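Local coordinates for protein putative transcriptional regulator (Streptomyces coelicolor, PDB 2ZB9) that regulates transcription as a TetR-family protein, probably by binding DNA through a helix-turn-helix motif, at the interface of chains A and B. Coordinates in Å, arbitrary orientation; residue numbers count along the deposited sequence, not the author numbering. Chains: chain A/B, Putative transcriptional regulator.

The interface of chains A and B. Residues chain A 133, 137-138, 141, 164, 168; chain B 176-177, 180, 182-183.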
# COMPACT_ATOMS: atom_id res chain seq x y z
N ARG A 133 -10.29 4.71 -7.26
CA ARG A 133 -9.42 5.66 -7.94
C ARG A 133 -10.17 6.93 -8.36
O ARG A 133 -9.72 8.05 -8.10
CB ARG A 133 -8.78 5.02 -9.19
CG ARG A 133 -7.78 3.90 -8.89
CD ARG A 133 -6.92 3.59 -10.12
NE ARG A 133 -7.67 2.93 -11.19
CZ ARG A 133 -8.04 1.65 -11.17
NH1 ARG A 133 -7.71 0.88 -10.14
NH2 ARG A 133 -8.73 1.14 -12.18
N SER A 137 -8.53 8.03 -4.39
CA SER A 137 -7.09 8.12 -4.62
C SER A 137 -6.58 9.03 -5.73
O SER A 137 -5.60 9.74 -5.53
CB SER A 137 -6.49 6.71 -4.80
OG SER A 137 -7.00 6.06 -5.95
N ALA A 138 -7.22 9.02 -6.89
CA ALA A 138 -6.75 9.88 -7.98
C ALA A 138 -6.72 11.34 -7.55
O ALA A 138 -5.75 12.05 -7.80
CB ALA A 138 -7.63 9.72 -9.22
N ARG A 141 -4.07 12.05 -4.78
CA ARG A 141 -2.78 12.15 -5.44
C ARG A 141 -2.55 13.49 -6.11
O ARG A 141 -1.48 14.07 -5.98
CB ARG A 141 -2.63 11.08 -6.51
CG ARG A 141 -2.19 9.74 -5.99
CD ARG A 141 -1.59 8.95 -7.13
NE ARG A 141 -1.06 7.70 -6.64
CZ ARG A 141 0.22 7.38 -6.64
NH1 ARG A 141 1.14 8.22 -7.12
NH2 ARG A 141 0.59 6.21 -6.15
N GLN A 164 5.16 12.53 -8.59
CA GLN A 164 4.29 11.36 -8.43
C GLN A 164 5.02 10.25 -7.69
O GLN A 164 4.39 9.50 -6.94
CB GLN A 164 3.83 10.85 -9.80
CG GLN A 164 2.63 11.60 -10.36
CD GLN A 164 1.45 11.61 -9.41
OE1 GLN A 164 1.29 10.70 -8.59
NE2 GLN A 164 0.61 12.64 -9.52
N ASP A 168 4.25 8.20 -3.57
CA ASP A 168 4.34 6.82 -3.12
C ASP A 168 5.37 6.61 -2.01
O ASP A 168 5.28 5.66 -1.25
CB ASP A 168 4.69 5.91 -4.30
CG ASP A 168 3.58 5.86 -5.32
OD1 ASP A 168 2.50 5.31 -5.00
OD2 ASP A 168 3.78 6.39 -6.44
N HIS B 176 2.42 -0.14 -2.98
CA HIS B 176 1.35 0.84 -3.06
C HIS B 176 0.82 1.05 -4.48
O HIS B 176 -0.39 1.04 -4.70
CB HIS B 176 1.82 2.18 -2.47
CG HIS B 176 0.76 3.23 -2.47
ND1 HIS B 176 0.83 4.36 -3.25
CD2 HIS B 176 -0.41 3.32 -1.78
CE1 HIS B 176 -0.25 5.10 -3.05
NE2 HIS B 176 -1.01 4.49 -2.16
N ARG B 177 1.72 1.26 -5.44
CA ARG B 177 1.29 1.45 -6.82
C ARG B 177 0.62 0.20 -7.37
O ARG B 177 -0.24 0.29 -8.25
CB ARG B 177 2.45 1.84 -7.73
CG ARG B 177 2.89 3.27 -7.56
CD ARG B 177 3.62 3.78 -8.79
NE ARG B 177 3.88 5.20 -8.67
CZ ARG B 177 4.43 5.95 -9.62
NH1 ARG B 177 4.78 5.40 -10.78
NH2 ARG B 177 4.62 7.25 -9.41
N ILE B 180 -2.94 0.07 -5.54
CA ILE B 180 -3.78 1.18 -6.00
C ILE B 180 -3.08 1.71 -7.26
O ILE B 180 -2.34 2.69 -7.21
CB ILE B 180 -3.84 2.29 -4.93
CG1 ILE B 180 -4.11 1.66 -3.56
CG2 ILE B 180 -4.96 3.28 -5.27
CD1 ILE B 180 -4.05 2.65 -2.39
N ASP B 182 -2.94 3.87 -9.74
CA ASP B 182 -3.25 5.16 -10.37
C ASP B 182 -2.07 5.51 -11.29
O ASP B 182 -2.23 6.25 -12.26
CB ASP B 182 -3.39 6.27 -9.31
CG ASP B 182 -4.74 6.24 -8.60
OD1 ASP B 182 -5.78 6.30 -9.29
OD2 ASP B 182 -4.75 6.17 -7.35
N GLU B 183 -0.90 4.97 -10.96
CA GLU B 183 0.33 5.20 -11.72
C GLU B 183 1.01 3.86 -12.02
O GLU B 183 0.88 2.90 -11.26
CB GLU B 183 1.28 6.10 -10.92
CG GLU B 183 0.80 7.53 -10.73
CD GLU B 183 0.68 8.28 -12.05
OE1 GLU B 183 1.31 7.86 -13.04
OE2 GLU B 183 -0.04 9.31 -12.09
O HOH W 1 -2.38 5.42 -5.89
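This polar patch belongs to a two-fold symmetric homodimer interface, which is likely to be the usual TetR-family dimer. It joins helices 126-153 and 163-179 of chain A to the end of helix 163-179 and the following loop of chain B. The two-fold axis repeats the patch with the chains exchanged.

A:Asp168 is the hub. Its side chain crosses both B:His176 and B:Arg177 at about a right angle. B:His176 has CG anti to its own backbone N (chi1 -178°). Its ND1 donates in the ring plane to the anti lone pair of A:Asp168 OD1, at 2.6 Å. B:Arg177 reaches out along a straight chain and forms a salt bridge through NE to A:Asp168 OD2, at 2.5 Å, meeting it from above the carboxylate plane. Within chain A, the NH1 and NH2 of A:Arg141 grip the same carboxylate end-on, one nitrogen to each oxygen. Each oxygen thus accepts from both chains. The negative charge probably offsets the repulsion between the two arginines. An alanine in place of A:Asp168 would remove the carboxylate that B:His176 and B:Arg177 bind from across the interface, and would probably leave A:Arg141 less firmly fixed and the two arginines without the charge between them.

A:Gln164 OE1 accepts from A:Arg141 NH1 at 2.9 Å, nearly along its C=O axis, and so helps fix the guanidinium. B:Glu183 packs its CB over the centre of the B:Arg177 guanidinium face, 3.4 Å above the plane.

On the other side of A:Arg141, water 1 lies at the guanidinium edge, 2.7 Å from NE. It links this arginine to the backbone O of B:Ile180 and to B:Asp182 OD2. The B:Asp182 side chain runs antiparallel alongside the aliphatic part of A:Arg133. A:Ser137 OG is held between the backbone N and the carbonyl carbon (chi1 64°) and donates to the syn lone pair of B:Asp182 OD2 at 2.7 Å.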